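Local coordinates for protein type II restriction enzyme MunI (Mycoplasma, PDB 1D02) that recognises the double-stranded DNA sequence 5'-CAATTG-3' as a homodimer and cleaves each strand after the first C, at residues S122-R135 with E143-D155. The protein carries 1 engineered substitution. Residues are numbered along the deposited sequence; the frame is centred on the assembly and turned at random.
Sequences SCKLFTPGLLKAYR and EEILPFWVVFEGD
Arg-135 reaches from the helix 128-138 to the loop that leads into strand 148-153, and there its NH2 donates to Ile-145 O at 2.9 Å, while NH1 makes a weak bond to the same oxygen. These are the helix and second strand of a beta-alpha-beta crossover in the PD-(D/E)XK nuclease fold, strand 148-153 running parallel to its neighbour 93-101 in the central mixed sheet. NH1 is also held by the carbonyls of Ile-140 and Asp-142, so three backbone carbonyls grip the guanidinium, one of them through both nitrogens. Leu-146 comes next, its CD1 packing 3.4 Å from Phe-126 CE2. Pro-147 wedges against the helix: its CD lies over one face of the Arg-135 guanidinium, CG sits 3.6 Å from Tyr-134 CB, and CD also meets Leu-131 CD2. Phe-148 is the hub. With its CG tucked between backbone N and carbonyl carbon (chi1 61°), the ring turns one face to Leu-125 CB, which sits 3.6 Å from the ring centroid, almost on its normal, a CH-pi contact; Leu-131 CD2 comes up at its edge. The Phe-126 and Phe-148 rings form a T-shaped pair, planes at 82°, with Phe-148 CZ poised over the centre of the Phe-126 face. Phe-126, whose ring also meets Tyr-170 edge-to-face, packs on the second subunit's Pro-128, linking this core to the dimer interface. Further along the strand, Val-150 CG2 meets Leu-125 CD1 at 4.0 Å.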
ATOM      1  N   SER D 122       0.239   5.117   1.201  1.00  7.69           N
ATOM      2  CA  SER D 122      -1.110   5.325   0.696  1.00  7.69           C
ATOM      3  C   SER D 122      -1.659   4.055   0.103  1.00  7.69           C
ATOM      4  O   SER D 122      -2.881   3.882   0.030  1.00  7.69           O
ATOM      5  CB  SER D 122      -1.148   6.449  -0.352  1.00  7.69           C
ATOM      6  OG  SER D 122      -0.346   6.152  -1.475  1.00  7.69           O
ATOM      7  N   CYS D 123      -0.773   3.140  -0.277  1.00  7.69           N
ATOM      8  CA  CYS D 123      -1.232   1.893  -0.893  1.00  7.69           C
ATOM      9  C   CYS D 123      -1.963   0.962   0.071  1.00  8.19           C
ATOM     10  O   CYS D 123      -2.478  -0.072  -0.356  1.00  7.69           O
ATOM     11  CB  CYS D 123      -0.075   1.146  -1.568  1.00  7.69           C
ATOM     12  SG  CYS D 123       0.601   2.033  -2.997  1.00  8.10           S
ATOM     13  N   LYS D 124      -2.007   1.309   1.357  1.00  7.69           N
ATOM     14  CA  LYS D 124      -2.757   0.484   2.301  1.00  7.69           C
ATOM     15  C   LYS D 124      -4.222   0.409   1.853  1.00  7.69           C
ATOM     16  O   LYS D 124      -4.932  -0.547   2.184  1.00  7.69           O
ATOM     17  CB  LYS D 124      -2.713   1.077   3.702  1.00  7.69           C
ATOM     18  CG  LYS D 124      -3.375   2.453   3.838  1.00  7.69           C
ATOM     19  CD  LYS D 124      -3.077   3.096   5.202  1.00  7.85           C
ATOM     20  CE  LYS D 124      -3.658   2.302   6.381  1.00  8.18           C
ATOM     21  NZ  LYS D 124      -3.538   3.048   7.717  1.00  7.69           N
ATOM     22  N   LEU D 125      -4.658   1.400   1.087  1.00  7.69           N
ATOM     23  CA  LEU D 125      -6.052   1.436   0.647  1.00  7.69           C
ATOM     24  C   LEU D 125      -6.354   0.338  -0.363  1.00  7.69           C
ATOM     25  O   LEU D 125      -7.516   0.061  -0.626  1.00  7.69           O
ATOM     26  CB  LEU D 125      -6.387   2.805   0.054  1.00  8.86           C
ATOM     27  CG  LEU D 125      -6.213   3.968   1.033  1.00 12.07           C
ATOM     28  CD1 LEU D 125      -6.522   5.283   0.335  1.00 14.06           C
ATOM     29  CD2 LEU D 125      -7.117   3.758   2.245  1.00 13.94           C
ATOM     30  N   PHE D 126      -5.313  -0.270  -0.927  1.00  7.69           N
ATOM     31  CA  PHE D 126      -5.511  -1.365  -1.882  1.00  7.69           C
ATOM     32  C   PHE D 126      -5.629  -2.736  -1.195  1.00  7.69           C
ATOM     33  O   PHE D 126      -5.901  -3.746  -1.870  1.00  7.69           O
ATOM     34  CB  PHE D 126      -4.357  -1.434  -2.893  1.00  7.82           C
ATOM     35  CG  PHE D 126      -4.326  -0.291  -3.878  1.00  7.69           C
ATOM     36  CD1 PHE D 126      -3.563   0.841  -3.641  1.00  7.69           C
ATOM     37  CD2 PHE D 126      -5.007  -0.386  -5.087  1.00  7.69           C
ATOM     38  CE1 PHE D 126      -3.469   1.862  -4.606  1.00  7.85           C
ATOM     39  CE2 PHE D 126      -4.916   0.621  -6.032  1.00  7.69           C
ATOM     40  CZ  PHE D 126      -4.141   1.742  -5.791  1.00  7.69           C
ATOM     41  N   THR D 127      -5.410  -2.797   0.127  1.00  7.69           N
ATOM     42  CA  THR D 127      -5.531  -4.094   0.810  1.00  7.69           C
ATOM     43  C   THR D 127      -6.970  -4.570   0.706  1.00  7.77           C
ATOM     44  O   THR D 127      -7.907  -3.766   0.750  1.00  7.69           O
ATOM     45  CB  THR D 127      -5.158  -4.020   2.312  1.00  8.30           C
ATOM     46  OG1 THR D 127      -5.973  -3.054   2.991  1.00  7.69           O
ATOM     47  CG2 THR D 127      -3.673  -3.655   2.448  1.00  7.69           C
ATOM     48  N   PRO D 128      -7.166  -5.886   0.564  1.00  7.69           N
ATOM     49  CA  PRO D 128      -8.544  -6.371   0.457  1.00  7.69           C
ATOM     50  C   PRO D 128      -9.400  -5.988   1.654  1.00  7.86           C
ATOM     51  O   PRO D 128     -10.593  -5.707   1.514  1.00  7.69           O
ATOM     52  CB  PRO D 128      -8.376  -7.885   0.266  1.00  7.69           C
ATOM     53  CG  PRO D 128      -6.964  -8.179   0.827  1.00  7.70           C
ATOM     54  CD  PRO D 128      -6.187  -6.966   0.356  1.00  7.69           C
ATOM     55  N   GLY D 129      -8.784  -5.946   2.833  1.00  7.69           N
ATOM     56  CA  GLY D 129      -9.506  -5.585   4.027  1.00  7.69           C
ATOM     57  C   GLY D 129     -10.032  -4.164   4.032  1.00  8.41           C
ATOM     58  O   GLY D 129     -11.200  -3.951   4.381  1.00  8.29           O
ATOM     59  N   LEU D 130      -9.196  -3.188   3.680  1.00  7.69           N
ATOM     60  CA  LEU D 130      -9.671  -1.810   3.676  1.00  7.73           C
ATOM     61  C   LEU D 130     -10.595  -1.553   2.498  1.00  7.69           C
ATOM     62  O   LEU D 130     -11.514  -0.742   2.612  1.00  8.45           O
ATOM     63  CB  LEU D 130      -8.498  -0.815   3.689  1.00  7.69           C
ATOM     64  CG  LEU D 130      -7.783  -0.812   5.069  1.00  7.69           C
ATOM     65  CD1 LEU D 130      -6.583   0.127   5.030  1.00  7.72           C
ATOM     66  CD2 LEU D 130      -8.746  -0.334   6.161  1.00  7.94           C
ATOM     67  N   LEU D 131     -10.365  -2.228   1.370  1.00  7.69           N
ATOM     68  CA  LEU D 131     -11.256  -2.051   0.224  1.00  7.69           C
ATOM     69  C   LEU D 131     -12.676  -2.461   0.635  1.00  7.69           C
ATOM     70  O   LEU D 131     -13.649  -1.750   0.345  1.00  7.69           O
ATOM     71  CB  LEU D 131     -10.800  -2.905  -0.964  1.00  7.69           C
ATOM     72  CG  LEU D 131      -9.618  -2.375  -1.773  1.00  7.69           C
ATOM     73  CD1 LEU D 131      -9.131  -3.429  -2.768  1.00  8.01           C
ATOM     74  CD2 LEU D 131     -10.062  -1.097  -2.527  1.00  9.29           C
ATOM     75  N   LYS D 132     -12.801  -3.607   1.300  1.00  7.96           N
ATOM     76  CA  LYS D 132     -14.128  -4.073   1.740  1.00  8.19           C
ATOM     77  C   LYS D 132     -14.750  -3.102   2.737  1.00  7.91           C
ATOM     78  O   LYS D 132     -15.946  -2.782   2.639  1.00  8.84           O
ATOM     79  CB  LYS D 132     -14.049  -5.464   2.384  1.00 10.20           C
ATOM     80  CG  LYS D 132     -13.939  -6.594   1.365  1.00 13.65           C
ATOM     81  CD  LYS D 132     -13.799  -7.952   2.058  1.00 16.94           C
ATOM     82  CE  LYS D 132     -13.670  -9.077   1.031  1.00 20.88           C
ATOM     83  NZ  LYS D 132     -13.655 -10.402   1.718  1.00 23.16           N
ATOM     84  N   ALA D 133     -13.961  -2.619   3.694  1.00  7.69           N
ATOM     85  CA  ALA D 133     -14.499  -1.674   4.671  1.00  7.69           C
ATOM     86  C   ALA D 133     -14.976  -0.369   3.996  1.00  7.69           C
ATOM     87  O   ALA D 133     -16.062   0.163   4.304  1.00  7.69           O
ATOM     88  CB  ALA D 133     -13.434  -1.362   5.726  1.00  8.11           C
ATOM     89  N   TYR D 134     -14.160   0.147   3.077  1.00  7.69           N
ATOM     90  CA  TYR D 134     -14.494   1.388   2.379  1.00  7.69           C
ATOM     91  C   TYR D 134     -15.752   1.230   1.525  1.00  8.64           C
ATOM     92  O   TYR D 134     -16.634   2.102   1.528  1.00  7.69           O
ATOM     93  CB  TYR D 134     -13.338   1.830   1.474  1.00  7.69           C
ATOM     94  CG  TYR D 134     -12.274   2.673   2.175  1.00  7.69           C
ATOM     95  CD1 TYR D 134     -11.775   2.321   3.427  1.00  7.69           C
ATOM     96  CD2 TYR D 134     -11.781   3.826   1.569  1.00  7.69           C
ATOM     97  CE1 TYR D 134     -10.801   3.117   4.063  1.00  7.80           C
ATOM     98  CE2 TYR D 134     -10.814   4.613   2.188  1.00  7.69           C
ATOM     99  CZ  TYR D 134     -10.336   4.256   3.434  1.00  7.69           C
ATOM    100  OH  TYR D 134      -9.429   5.081   4.063  1.00  7.69           O
ATOM    101  N   ARG D 135     -15.835   0.122   0.800  1.00  7.69           N
ATOM    102  CA  ARG D 135     -17.019  -0.095  -0.040  1.00  7.69           C
ATOM    103  C   ARG D 135     -18.287  -0.278   0.801  1.00  8.19           C
ATOM    104  O   ARG D 135     -19.365   0.209   0.423  1.00  8.96           O
ATOM    105  CB  ARG D 135     -16.806  -1.295  -0.965  1.00  7.69           C
ATOM    106  CG  ARG D 135     -15.780  -1.045  -2.089  1.00  8.29           C
ATOM    107  CD  ARG D 135     -15.927  -2.131  -3.147  1.00  7.96           C
ATOM    108  NE  ARG D 135     -14.943  -2.075  -4.232  1.00  7.69           N
ATOM    109  CZ  ARG D 135     -15.019  -1.296  -5.310  1.00  7.69           C
ATOM    110  NH1 ARG D 135     -16.044  -0.442  -5.485  1.00  7.69           N
ATOM    111  NH2 ARG D 135     -14.114  -1.443  -6.273  1.00  8.29           N
ATOM    112  N   GLU D 143     -17.486  -1.953  -9.669  1.00 15.15           N
ATOM    113  CA  GLU D 143     -16.188  -2.577  -9.822  1.00 18.99           C
ATOM    114  C   GLU D 143     -15.154  -1.797 -10.610  1.00 18.78           C
ATOM    115  O   GLU D 143     -13.959  -2.005 -10.416  1.00 18.94           O
ATOM    116  CB  GLU D 143     -16.341  -3.946 -10.470  1.00 24.34           C
ATOM    117  CG  GLU D 143     -17.236  -4.870  -9.711  1.00 31.93           C
ATOM    118  CD  GLU D 143     -17.367  -6.214 -10.396  1.00 36.58           C
ATOM    119  OE1 GLU D 143     -18.058  -7.100  -9.848  1.00 39.87           O
ATOM    120  OE2 GLU D 143     -16.779  -6.382 -11.487  1.00 39.36           O
ATOM    121  N   GLU D 144     -15.588  -0.907 -11.492  1.00 18.46           N
ATOM    122  CA  GLU D 144     -14.628  -0.189 -12.311  1.00 19.42           C
ATOM    123  C   GLU D 144     -13.929   0.984 -11.641  1.00 16.55           C
ATOM    124  O   GLU D 144     -13.036   1.600 -12.228  1.00 16.40           O
ATOM    125  CB  GLU D 144     -15.273   0.270 -13.621  1.00 22.59           C
ATOM    126  CG  GLU D 144     -16.227   1.431 -13.511  1.00 26.15           C
ATOM    127  CD  GLU D 144     -17.654   1.034 -13.158  1.00 29.95           C
ATOM    128  OE1 GLU D 144     -18.525   1.916 -13.277  1.00 32.56           O
ATOM    129  OE2 GLU D 144     -17.912  -0.127 -12.762  1.00 30.05           O
ATOM    130  N   ILE D 145     -14.316   1.278 -10.407  1.00 14.56           N
ATOM    131  CA  ILE D 145     -13.694   2.372  -9.678  1.00 11.41           C
ATOM    132  C   ILE D 145     -13.375   1.874  -8.272  1.00 10.49           C
ATOM    133  O   ILE D 145     -14.061   0.991  -7.767  1.00 10.42           O
ATOM    134  CB  ILE D 145     -14.660   3.588  -9.588  1.00 12.49           C
ATOM    135  CG1 ILE D 145     -13.861   4.842  -9.306  1.00 14.93           C
ATOM    136  CG2 ILE D 145     -15.737   3.378  -8.519  1.00 10.95           C
ATOM    137  CD1 ILE D 145     -13.155   5.352 -10.547  1.00 16.89           C
ATOM    138  N   LEU D 146     -12.306   2.398  -7.666  1.00  8.58           N
ATOM    139  CA  LEU D 146     -11.964   2.042  -6.287  1.00  8.99           C
ATOM    140  C   LEU D 146     -12.703   3.051  -5.405  1.00  7.89           C
ATOM    141  O   LEU D 146     -13.004   4.161  -5.844  1.00  8.49           O
ATOM    142  CB  LEU D 146     -10.454   2.118  -6.066  1.00  9.11           C
ATOM    143  CG  LEU D 146      -9.690   1.192  -7.029  1.00 11.00           C
ATOM    144  CD1 LEU D 146      -8.196   1.207  -6.682  1.00 12.70           C
ATOM    145  CD2 LEU D 146     -10.237  -0.240  -6.941  1.00 12.75           C
ATOM    146  N   PRO D 147     -12.970   2.699  -4.141  1.00  7.69           N
ATOM    147  CA  PRO D 147     -13.696   3.563  -3.200  1.00  7.77           C
ATOM    148  C   PRO D 147     -12.934   4.700  -2.545  1.00  7.69           C
ATOM    149  O   PRO D 147     -13.442   5.318  -1.614  1.00  8.15           O
ATOM    150  CB  PRO D 147     -14.214   2.566  -2.171  1.00  7.69           C
ATOM    151  CG  PRO D 147     -13.067   1.560  -2.105  1.00  7.69           C
ATOM    152  CD  PRO D 147     -12.701   1.370  -3.557  1.00  7.69           C
ATOM    153  N   PHE D 148     -11.716   4.963  -3.010  1.00  7.69           N
ATOM    154  CA  PHE D 148     -10.912   6.027  -2.418  1.00  8.28           C
ATOM    155  C   PHE D 148     -10.287   6.882  -3.499  1.00  7.69           C
ATOM    156  O   PHE D 148     -10.262   6.502  -4.676  1.00  7.69           O
ATOM    157  CB  PHE D 148      -9.804   5.422  -1.539  1.00  7.77           C
ATOM    158  CG  PHE D 148      -8.847   4.534  -2.301  1.00  7.69           C
ATOM    159  CD1 PHE D 148      -7.735   5.081  -2.943  1.00  8.22           C
ATOM    160  CD2 PHE D 148      -9.057   3.160  -2.375  1.00  8.58           C
ATOM    161  CE1 PHE D 148      -6.839   4.267  -3.649  1.00  7.84           C
ATOM    162  CE2 PHE D 148      -8.174   2.336  -3.073  1.00  7.69           C
ATOM    163  CZ  PHE D 148      -7.060   2.875  -3.714  1.00  7.82           C
ATOM    164  N   TRP D 149      -9.782   8.042  -3.093  1.00  7.69           N
ATOM    165  CA  TRP D 149      -9.143   8.960  -4.026  1.00  7.69           C
ATOM    166  C   TRP D 149      -7.919   9.531  -3.333  1.00  7.69           C
ATOM    167  O   TRP D 149      -8.039  10.160  -2.282  1.00  7.69           O
ATOM    168  CB  TRP D 149     -10.126  10.077  -4.388  1.00  7.69           C
ATOM    169  CG  TRP D 149      -9.597  11.082  -5.371  1.00  8.03           C
ATOM    170  CD1 TRP D 149      -8.705  10.858  -6.379  1.00  7.69           C
ATOM    171  CD2 TRP D 149     -10.012  12.445  -5.492  1.00  7.69           C
ATOM    172  NE1 TRP D 149      -8.538  12.008  -7.129  1.00  8.18           N
ATOM    173  CE2 TRP D 149      -9.332  12.995  -6.603  1.00  7.69           C
ATOM    174  CE3 TRP D 149     -10.902  13.259  -4.771  1.00  7.69           C
ATOM    175  CZ2 TRP D 149      -9.508  14.326  -7.019  1.00  7.69           C
ATOM    176  CZ3 TRP D 149     -11.081  14.588  -5.184  1.00  8.15           C
ATOM    177  CH2 TRP D 149     -10.382  15.101  -6.298  1.00  7.69           C
ATOM    178  N   VAL D 150      -6.748   9.306  -3.925  1.00  7.69           N
ATOM    179  CA  VAL D 150      -5.500   9.798  -3.346  1.00  7.69           C
ATOM    180  C   VAL D 150      -5.053  11.016  -4.163  1.00  7.69           C
ATOM    181  O   VAL D 150      -4.905  10.940  -5.383  1.00  7.69           O
ATOM    182  CB  VAL D 150      -4.385   8.715  -3.381  1.00  7.69           C
ATOM    183  CG1 VAL D 150      -3.079   9.298  -2.853  1.00  7.69           C
ATOM    184  CG2 VAL D 150      -4.784   7.481  -2.520  1.00  7.69           C
ATOM    185  N   VAL D 151      -4.909  12.149  -3.482  1.00  7.69           N
ATOM    186  CA  VAL D 151      -4.438  13.371  -4.134  1.00  7.69           C
ATOM    187  C   VAL D 151      -2.982  13.591  -3.739  1.00  7.77           C
ATOM    188  O   VAL D 151      -2.665  13.675  -2.537  1.00  7.69           O
ATOM    189  CB  VAL D 151      -5.279  14.585  -3.709  1.00  7.69           C
ATOM    190  CG1 VAL D 151      -4.708  15.858  -4.339  1.00  7.69           C
ATOM    191  CG2 VAL D 151      -6.746  14.371  -4.149  1.00  7.69           C
ATOM    192  N   PHE D 152      -2.100  13.642  -4.737  1.00  7.69           N
ATOM    193  CA  PHE D 152      -0.668  13.865  -4.505  1.00  7.74           C
ATOM    194  C   PHE D 152      -0.393  15.352  -4.693  1.00  8.68           C
ATOM    195  O   PHE D 152      -1.035  16.006  -5.525  1.00  7.69           O
ATOM    196  CB  PHE D 152       0.184  13.054  -5.487  1.00  7.69           C
ATOM    197  CG  PHE D 152       0.084  11.555  -5.298  1.00  7.69           C
ATOM    198  CD1 PHE D 152      -0.811  10.797  -6.058  1.00  8.04           C
ATOM    199  CD2 PHE D 152       0.871  10.909  -4.358  1.00  7.69           C
ATOM    200  CE1 PHE D 152      -0.926   9.409  -5.882  1.00  7.69           C
ATOM    201  CE2 PHE D 152       0.770   9.520  -4.168  1.00  7.69           C
ATOM    202  CZ  PHE D 152      -0.130   8.765  -4.929  1.00  7.70           C
ATOM    203  N   GLU D 153       0.572  15.864  -3.935  1.00  7.69           N
ATOM    204  CA  GLU D 153       0.935  17.288  -3.955  1.00  7.69           C
ATOM    205  C   GLU D 153       2.438  17.373  -3.761  1.00  7.69           C
ATOM    206  O   GLU D 153       3.042  16.428  -3.255  1.00  7.69           O
ATOM    207  CB  GLU D 153       0.271  18.026  -2.782  1.00  7.87           C
ATOM    208  CG  GLU D 153      -1.258  18.093  -2.859  1.00  7.93           C
ATOM    209  CD  GLU D 153      -1.916  18.777  -1.648  1.00  9.95           C
ATOM    210  OE1 GLU D 153      -1.217  19.193  -0.701  1.00  9.58           O
ATOM    211  OE2 GLU D 153      -3.168  18.872  -1.643  1.00  8.60           O
ATOM    212  N   GLY D 154       3.027  18.508  -4.135  1.00  7.69           N
ATOM    213  CA  GLY D 154       4.469  18.677  -3.966  1.00  7.69           C
ATOM    214  C   GLY D 154       5.249  18.339  -5.226  1.00  8.38           C
ATOM    215  O   GLY D 154       4.680  17.977  -6.263  1.00  7.69           O
ATOM    216  N   ASP D 155       6.571  18.438  -5.151  1.00  7.74           N
ATOM    217  CA  ASP D 155       7.376  18.141  -6.337  1.00  7.69           C
ATOM    218  C   ASP D 155       7.233  16.698  -6.843  1.00  7.69           C
ATOM    219  O   ASP D 155       7.541  16.409  -8.006  1.00  7.69           O
ATOM    220  CB  ASP D 155       8.845  18.501  -6.056  1.00  7.69           C
ATOM    221  CG  ASP D 155       9.080  19.996  -6.082  1.00  9.30           C
ATOM    222  OD1 ASP D 155      10.088  20.466  -5.521  1.00  9.06           O
ATOM    223  OD2 ASP D 155       8.256  20.707  -6.680  1.00  8.88           O
TER